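SusD homolog (Bacteroides thetaiotaomicron, PDB 4MRU) probably binds mucin O-glycan sugars at the outer membrane as a SusD-like, TPR-related lipoprotein, and also binds magnesium. Local coordinates at residues A249-F252 / N253-D257; E60-T63 / G64-E67; S300-S303 / D304-I308. All blocks are in the same frame, centred on the assembly; numbering follows the deposited sequence.

Contact 1: residues A249-F252 / N253-D257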
loop_
_atom_site.group_PDB
_atom_site.type_symbol
_atom_site.label_atom_id
_atom_site.label_comp_id
_atom_site.label_asym_id
_atom_site.label_seq_id
_atom_site.Cartn_x
_atom_site.Cartn_y
_atom_site.Cartn_z
ATOM N N ALA A 249 3.355 14.722 -7.766
ATOM C CA ALA A 249 4.359 15.658 -7.272
ATOM C C ALA A 249 3.740 16.995 -6.909
ATOM O O ALA A 249 4.266 17.688 -6.031
ATOM C CB ALA A 249 5.483 15.843 -8.290
ATOM N N LEU A 250 2.644 17.383 -7.575
ATOM C CA LEU A 250 1.957 18.626 -7.231
ATOM C C LEU A 250 1.603 18.663 -5.734
ATOM O O LEU A 250 1.791 19.697 -5.084
ATOM C CB LEU A 250 0.661 18.816 -8.031
ATOM C CG LEU A 250 0.896 19.047 -9.515
ATOM C CD1 LEU A 250 -0.428 18.882 -10.262
ATOM C CD2 LEU A 250 1.537 20.404 -9.787
ATOM N N CYS A 251 1.076 17.555 -5.217
ATOM C CA CYS A 251 0.541 17.486 -3.853
ATOM C C CYS A 251 1.596 17.848 -2.824
ATOM O O CYS A 251 1.277 18.445 -1.798
ATOM C CB CYS A 251 -0.006 16.085 -3.526
ATOM S SG CYS A 251 -1.326 15.524 -4.660
ATOM N N PHE A 252 2.847 17.470 -3.100
ATOM C CA PHE A 252 3.916 17.576 -2.134
ATOM C C PHE A 252 4.794 18.783 -2.406
ATOM O O PHE A 252 5.167 19.492 -1.496
ATOM C CB PHE A 252 4.768 16.309 -2.167
ATOM C CG PHE A 252 4.026 15.076 -1.740
ATOM C CD1 PHE A 252 3.937 14.732 -0.405
ATOM C CD2 PHE A 252 3.417 14.266 -2.686
ATOM C CE1 PHE A 252 3.241 13.615 0.005
ATOM C CE2 PHE A 252 2.747 13.119 -2.300
ATOM C CZ PHE A 252 2.640 12.799 -0.952
ATOM N N ASN A 253 5.131 19.000 -3.665
ATOM C CA ASN A 253 6.095 20.023 -4.057
ATOM C C ASN A 253 5.472 21.385 -4.314
ATOM O O ASN A 253 6.123 22.387 -4.106
ATOM C CB ASN A 253 6.868 19.580 -5.306
ATOM C CG ASN A 253 7.891 18.496 -5.010
ATOM O OD1 ASN A 253 8.156 18.141 -3.849
ATOM N ND2 ASN A 253 8.487 17.953 -6.074
ATOM N N ASP A 254 4.269 21.430 -4.845
ATOM C CA ASP A 254 3.703 22.688 -5.380
ATOM C C ASP A 254 2.565 23.140 -4.534
ATOM O O ASP A 254 2.586 24.247 -4.062
ATOM C CB ASP A 254 3.282 22.527 -6.849
ATOM C CG ASP A 254 4.486 22.093 -7.725
ATOM O OD1 ASP A 254 5.531 22.777 -7.677
ATOM O OD2 ASP A 254 4.452 21.002 -8.304
ATOM N N TRP A 255 1.590 22.273 -4.313
ATOM C CA TRP A 255 0.522 22.574 -3.337
ATOM C C TRP A 255 1.041 22.601 -1.914
ATOM O O TRP A 255 0.545 23.368 -1.090
ATOM C CB TRP A 255 -0.566 21.533 -3.386
ATOM C CG TRP A 255 -1.208 21.293 -4.713
ATOM C CD1 TRP A 255 -1.012 21.967 -5.884
ATOM C CD2 TRP A 255 -2.166 20.274 -4.989
ATOM N NE1 TRP A 255 -1.777 21.407 -6.886
ATOM C CE2 TRP A 255 -2.516 20.382 -6.347
ATOM C CE3 TRP A 255 -2.767 19.280 -4.210
ATOM C CZ2 TRP A 255 -3.443 19.542 -6.932
ATOM C CZ3 TRP A 255 -3.684 18.443 -4.800
ATOM C CH2 TRP A 255 -3.991 18.556 -6.152
ATOM N N LYS A 256 2.016 21.750 -1.633
ATOM C CA LYS A 256 2.632 21.640 -0.312
ATOM C C LYS A 256 1.595 21.320 0.792
ATOM O O LYS A 256 1.663 21.889 1.880
ATOM C CB LYS A 256 3.429 22.924 0.015
ATOM C CG LYS A 256 4.401 23.315 -1.113
ATOM C CD LYS A 256 5.228 24.536 -0.749
ATOM C CE LYS A 256 5.825 25.143 -1.995
ATOM N NZ LYS A 256 6.885 26.131 -1.655
ATOM N N ASP A 257 0.659 20.416 0.480
ATOM C CA ASP A 257 -0.404 20.016 1.369
ATOM C C ASP A 257 0.006 18.887 2.344
ATOM O O ASP A 257 -0.734 18.569 3.252
ATOM C CB ASP A 257 -1.624 19.542 0.582
ATOM C CG ASP A 257 -2.469 20.669 0.020
ATOM O OD1 ASP A 257 -2.197 21.855 0.295
ATOM O OD2 ASP A 257 -3.418 20.338 -0.718
#
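Leu250 O is gripped by two backbone donors of the following turn, Trp255 N at 2.7 Å and Asp254 N at 3.0 Å. The two come from different directions: Trp255 N lies only 17° from the carbonyl plane, whereas Asp254 N sits well above it. Ala249 O is shared as well, taking Asn253 N at 2.8 Å almost head-on and the more distant Phe252 N. Cys251 O accepts from Asp257 N, six residues on, at 3.1 Å. With a pi-type turn at 250-252 and the positive phi of Lys256, these bonds show helix 248-254 widening where the chain leaves it. Phe252 O receives a CA-H...O contact from Lys256 CA at 3.5 Å, and its stronger donor is Arg259 NH1.

Trp255 has its CG beside the backbone N (chi1 -56°), which folds the indole back over the turn it closes. Leu250 CB lies over one face of the five-membered ring in a CH-pi contact, 4.0 Å from the centroid. Cys251 SG meets the six-membered ring obliquely, a sulfur-aromatic contact with Trp255 CZ3 at 3.8 Å. At the end of the Leu250 side chain, the CD2 methyl touches Asp254 OD2 at 3.3 Å. The Asn253 amide reaches the neighbouring loop, where ND2 is hydrogen-bonded to Met316 O. Arg62 pairs with Asp257 OD1 through NE and with Trp255 O through NH2, while Thr61 OG1 is hydrogen-bonded to Lys256 O.

Contact 2: residues E60-T63 / G64-E67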
loop_
_atom_site.group_PDB
_atom_site.type_symbol
_atom_site.label_atom_id
_atom_site.label_comp_id
_atom_site.label_asym_id
_atom_site.label_seq_id
_atom_site.Cartn_x
_atom_site.Cartn_y
_atom_site.Cartn_z
ATOM N N GLU A 60 -0.934 16.149 7.021
ATOM C CA GLU A 60 -1.503 17.232 6.264
ATOM C C GLU A 60 -0.999 18.531 6.892
ATOM O O GLU A 60 -0.955 18.702 8.104
ATOM C CB GLU A 60 -3.041 17.138 6.270
ATOM C CG GLU A 60 -3.652 15.770 5.895
ATOM C CD GLU A 60 -4.193 14.980 7.067
ATOM O OE1 GLU A 60 -3.637 15.117 8.169
ATOM O OE2 GLU A 60 -5.157 14.195 6.868
ATOM N N THR A 61 -0.600 19.455 6.049
ATOM C CA THR A 61 -0.072 20.742 6.499
ATOM C C THR A 61 -1.115 21.790 6.700
ATOM O O THR A 61 -0.841 22.838 7.304
ATOM C CB THR A 61 0.881 21.334 5.431
ATOM O OG1 THR A 61 0.161 21.480 4.193
ATOM C CG2 THR A 61 2.065 20.457 5.242
ATOM N N ARG A 62 -2.342 21.526 6.245
ATOM C CA ARG A 62 -3.359 22.576 6.247
ATOM C C ARG A 62 -4.131 22.609 7.561
ATOM O O ARG A 62 -5.020 21.791 7.784
ATOM C CB ARG A 62 -4.312 22.422 5.051
ATOM C CG ARG A 62 -3.571 22.537 3.708
ATOM C CD ARG A 62 -2.895 23.904 3.556
ATOM N NE ARG A 62 -2.009 23.949 2.401
ATOM C CZ ARG A 62 -1.197 24.953 2.105
ATOM N NH1 ARG A 62 -1.152 26.045 2.889
ATOM N NH2 ARG A 62 -0.433 24.864 1.008
ATOM N N THR A 63 -3.799 23.608 8.390
ATOM C CA THR A 63 -4.294 23.709 9.789
ATOM C C THR A 63 -5.755 24.068 9.847
ATOM O O THR A 63 -6.415 23.840 10.872
ATOM C CB THR A 63 -3.485 24.736 10.601
ATOM O OG1 THR A 63 -3.525 26.023 9.944
ATOM C CG2 THR A 63 -2.058 24.250 10.721
ATOM N N GLY A 64 -6.284 24.594 8.755
ATOM C CA GLY A 64 -7.709 24.867 8.672
ATOM C C GLY A 64 -8.565 23.634 8.473
ATOM O O GLY A 64 -9.772 23.696 8.646
ATOM N N TRP A 65 -7.972 22.500 8.124
ATOM C CA TRP A 65 -8.760 21.285 7.911
ATOM C C TRP A 65 -9.085 20.636 9.267
ATOM O O TRP A 65 -8.177 20.146 9.956
ATOM C CB TRP A 65 -8.046 20.258 7.028
ATOM C CG TRP A 65 -7.725 20.674 5.598
ATOM C CD1 TRP A 65 -8.117 21.822 4.969
ATOM C CD2 TRP A 65 -7.001 19.919 4.630
ATOM N NE1 TRP A 65 -7.644 21.839 3.682
ATOM C CE2 TRP A 65 -6.969 20.680 3.443
ATOM C CE3 TRP A 65 -6.347 18.686 4.647
ATOM C CZ2 TRP A 65 -6.332 20.253 2.306
ATOM C CZ3 TRP A 65 -5.703 18.271 3.507
ATOM C CH2 TRP A 65 -5.682 19.063 2.360
ATOM N N LEU A 66 -10.370 20.559 9.585
ATOM C CA LEU A 66 -10.827 19.958 10.861
ATOM C C LEU A 66 -11.558 18.618 10.737
ATOM O O LEU A 66 -11.819 17.972 11.758
ATOM C CB LEU A 66 -11.725 20.953 11.582
ATOM C CG LEU A 66 -11.022 22.293 11.920
ATOM C CD1 LEU A 66 -11.996 23.242 12.587
ATOM C CD2 LEU A 66 -9.811 22.089 12.791
ATOM N N GLU A 67 -11.884 18.218 9.503
ATOM C CA GLU A 67 -12.433 16.902 9.189
ATOM C C GLU A 67 -11.476 16.177 8.271
ATOM O O GLU A 67 -11.604 16.227 7.040
ATOM C CB GLU A 67 -13.805 17.037 8.540
ATOM C CG GLU A 67 -14.794 17.799 9.398
ATOM C CD GLU A 67 -16.141 17.939 8.693
ATOM O OE1 GLU A 67 -16.946 16.979 8.711
ATOM O OE2 GLU A 67 -16.402 19.005 8.127
HETATM O O HOH W 1 -5.950 20.687 11.550
#
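Arg62 and Trp65 are the first and last residues of a turn with Thr63 and Gly64 at its corners, and Trp65 N donates to Arg62 O at 3.1 Å. The N-H points fairly straight at the oxygen (162°) but comes from above the carbonyl plane. A water bridges two carbonyls of the turn, 2.8 Å from Trp65 O and, at longer range, 3.3 Å from Thr63 O.

The side chains fold back across the same turn. Arg62 CB stands almost exactly over the five-membered ring of Trp65, 3.5 Å from its centroid and 9° off the normal, a close CH-pi contact. The next carbon, Arg62 CG, comes to 3.8 Å from Trp65 CZ2, at the rim of the benzo ring. This is a type I beta turn in the loop that follows strand 58-60, its two ends clasped by an aliphatic-on-indole packing. Beyond CG the arginine bends (chi2 -61°), which carries the guanidinium off the indole, its plane inclined to that of the ring. There NH1 forms a salt bridge with Asp304 OD2; with NE and NH2 taken up at the end of helix 248-254, each nitrogen of the guanidinium has a partner while the stem packs on Trp65.

Glu60 reaches the six-membered ring obliquely through its methylenes, CB lying 4.0 Å from Trp65 CE3. Its carboxylate is directed to Ser70, and Trp78 adds an edge-to-face contact with Trp65.

Contact 3: residues S300-S303 / D304-I308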
loop_
_atom_site.group_PDB
_atom_site.type_symbol
_atom_site.label_atom_id
_atom_site.label_comp_id
_atom_site.label_asym_id
_atom_site.label_seq_id
_atom_site.Cartn_x
_atom_site.Cartn_y
_atom_site.Cartn_z
ATOM N N SER A 300 -2.965 21.404 14.639
ATOM C CA SER A 300 -1.905 22.310 15.055
ATOM C C SER A 300 -2.431 23.718 15.301
ATOM O O SER A 300 -3.240 24.205 14.523
ATOM C CB SER A 300 -0.809 22.400 13.984
ATOM O OG SER A 300 0.195 23.359 14.336
ATOM N N PRO A 301 -1.911 24.414 16.331
ATOM C CA PRO A 301 -2.222 25.855 16.524
ATOM C C PRO A 301 -1.339 26.766 15.721
ATOM O O PRO A 301 -1.492 27.970 15.783
ATOM C CB PRO A 301 -1.925 26.070 18.009
ATOM C CG PRO A 301 -0.808 25.103 18.287
ATOM C CD PRO A 301 -1.011 23.903 17.384
ATOM N N PHE A 302 -0.389 26.222 14.978
ATOM C CA PHE A 302 0.517 27.050 14.182
ATOM C C PHE A 302 -0.020 27.319 12.768
ATOM O O PHE A 302 -1.133 26.881 12.425
ATOM C CB PHE A 302 1.882 26.367 14.188
ATOM C CG PHE A 302 2.491 26.304 15.562
ATOM C CD1 PHE A 302 2.652 27.460 16.323
ATOM C CD2 PHE A 302 2.812 25.094 16.136
ATOM C CE1 PHE A 302 3.172 27.401 17.607
ATOM C CE2 PHE A 302 3.339 25.028 17.409
ATOM C CZ PHE A 302 3.535 26.179 18.144
ATOM N N SER A 303 0.767 28.050 11.964
ATOM C CA SER A 303 0.375 28.430 10.604
ATOM C C SER A 303 0.672 27.313 9.632
ATOM O O SER A 303 1.464 26.422 9.920
ATOM C CB SER A 303 1.099 29.709 10.161
ATOM O OG SER A 303 2.498 29.492 9.876
ATOM N N ASP A 304 -0.003 27.326 8.492
ATOM C CA ASP A 304 0.348 26.405 7.401
ATOM C C ASP A 304 1.836 26.547 6.995
ATOM O O ASP A 304 2.524 25.534 6.757
ATOM C CB ASP A 304 -0.546 26.635 6.187
ATOM C CG ASP A 304 -2.003 26.313 6.451
ATOM O OD1 ASP A 304 -2.362 25.968 7.580
ATOM O OD2 ASP A 304 -2.820 26.435 5.511
ATOM N N ASP A 305 2.354 27.769 6.967
ATOM C CA ASP A 305 3.746 27.976 6.577
ATOM C C ASP A 305 4.692 27.297 7.561
ATOM O O ASP A 305 5.687 26.719 7.150
ATOM C CB ASP A 305 4.092 29.459 6.482
ATOM C CG ASP A 305 5.405 29.697 5.746
ATOM O OD1 ASP A 305 5.486 29.366 4.536
ATOM O OD2 ASP A 305 6.363 30.196 6.383
ATOM N N ASP A 306 4.354 27.359 8.855
ATOM C CA ASP A 306 5.113 26.635 9.898
ATOM C C ASP A 306 5.176 25.110 9.631
ATOM O O ASP A 306 6.210 24.454 9.815
ATOM C CB ASP A 306 4.483 26.856 11.289
ATOM C CG ASP A 306 4.633 28.261 11.838
ATOM O OD1 ASP A 306 5.614 28.919 11.505
ATOM O OD2 ASP A 306 3.759 28.720 12.650
HETATM N N MSE A 307 4.043 24.525 9.246
HETATM C CA MSE A 307 3.938 23.079 8.976
HETATM C C MSE A 307 4.675 22.726 7.717
HETATM O O MSE A 307 5.281 21.678 7.630
HETATM C CB MSE A 307 2.486 22.610 8.785
HETATM C CG MSE A 307 1.519 22.914 9.921
HETATM SE SE MSE A 307 2.068 22.016 11.609
HETATM C CE MSE A 307 2.908 23.557 12.327
ATOM N N ILE A 308 4.634 23.607 6.731
ATOM C CA ILE A 308 5.282 23.360 5.446
ATOM C C ILE A 308 6.801 23.461 5.571
ATOM O O ILE A 308 7.513 22.642 5.049
ATOM C CB ILE A 308 4.778 24.359 4.392
ATOM C CG1 ILE A 308 3.350 23.995 3.971
ATOM C CG2 ILE A 308 5.715 24.436 3.176
ATOM C CD1 ILE A 308 2.617 25.146 3.308
#
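Ser303 OG accepts from Asp306 N at 3.0 Å, the shortest hydrogen bond between the loop 300-303 and the helix that starts at Asp304. The return bond runs from Ser303 N to Asp306 OD2 at 3.1 Å, which is nearly straight (166°) although the N-H meets the carboxylate from above its plane. Ser303 has OG between its own backbone N and carbonyl carbon (chi1 73°), a rotation that brings the oxygen to the amide of Asp306 in the first turn. Together the reciprocal bonds make a capping box with Ser303 as N-cap. Ser303 O adds the first main-chain helical bond, taking Met307 N at 3.3 Å. The acidic side chains of Asp304, Asp305 and Asp306 all lie in this first turn, where the helix N terminus would be expected to favour negative charge. An alanine in place of Asp306 is likely to leave Ser303 N without its side-chain acceptor and the loop freer to swing away from the helix start.

Before the cap, Phe302 N donates to Ser300 OG at 3.0 Å, closing an ST turn. Phe302 packs its CB against two helix side chains: Asp306 OD2 is 3.4 Å away, and Met307 CE, the methyl of a selenomethionine, is 3.5 Å away. That methyl comes in at the edge of the phenyl ring, near its plane, and also touches Ser300 OG at 3.4 Å. Helix 304-309 lies against the loop after strand 58-60, where Asp304 OD1 is hydrogen-bonded to Thr63 OG1. Ile308 O accepts from Arg259 of strand 258-260, and Met307 and Phe302 rest on the loop around Leu385 and Ser387.

In the fold
From the N terminus, contact 2 comes first, turning the chain just after strand 58-60; contact 1 follows at the end of helix 248-254, just before strand 258-260, and contact 3 at the start of helix 304-309. Each is a local turn or cap; the three follow in series, neither nesting nor crossing. Strands 58-60 and 258-260 pair antiparallel, which brings contacts 1 and 2 to centres about 15 Å apart. Contacts 2 and 3 are closer, about 9 Å between centres. Residues 61-63 are the hub, tying the helix end of contact 1 to the helix start of contact 3, which also touch through Lys256 and Ile308.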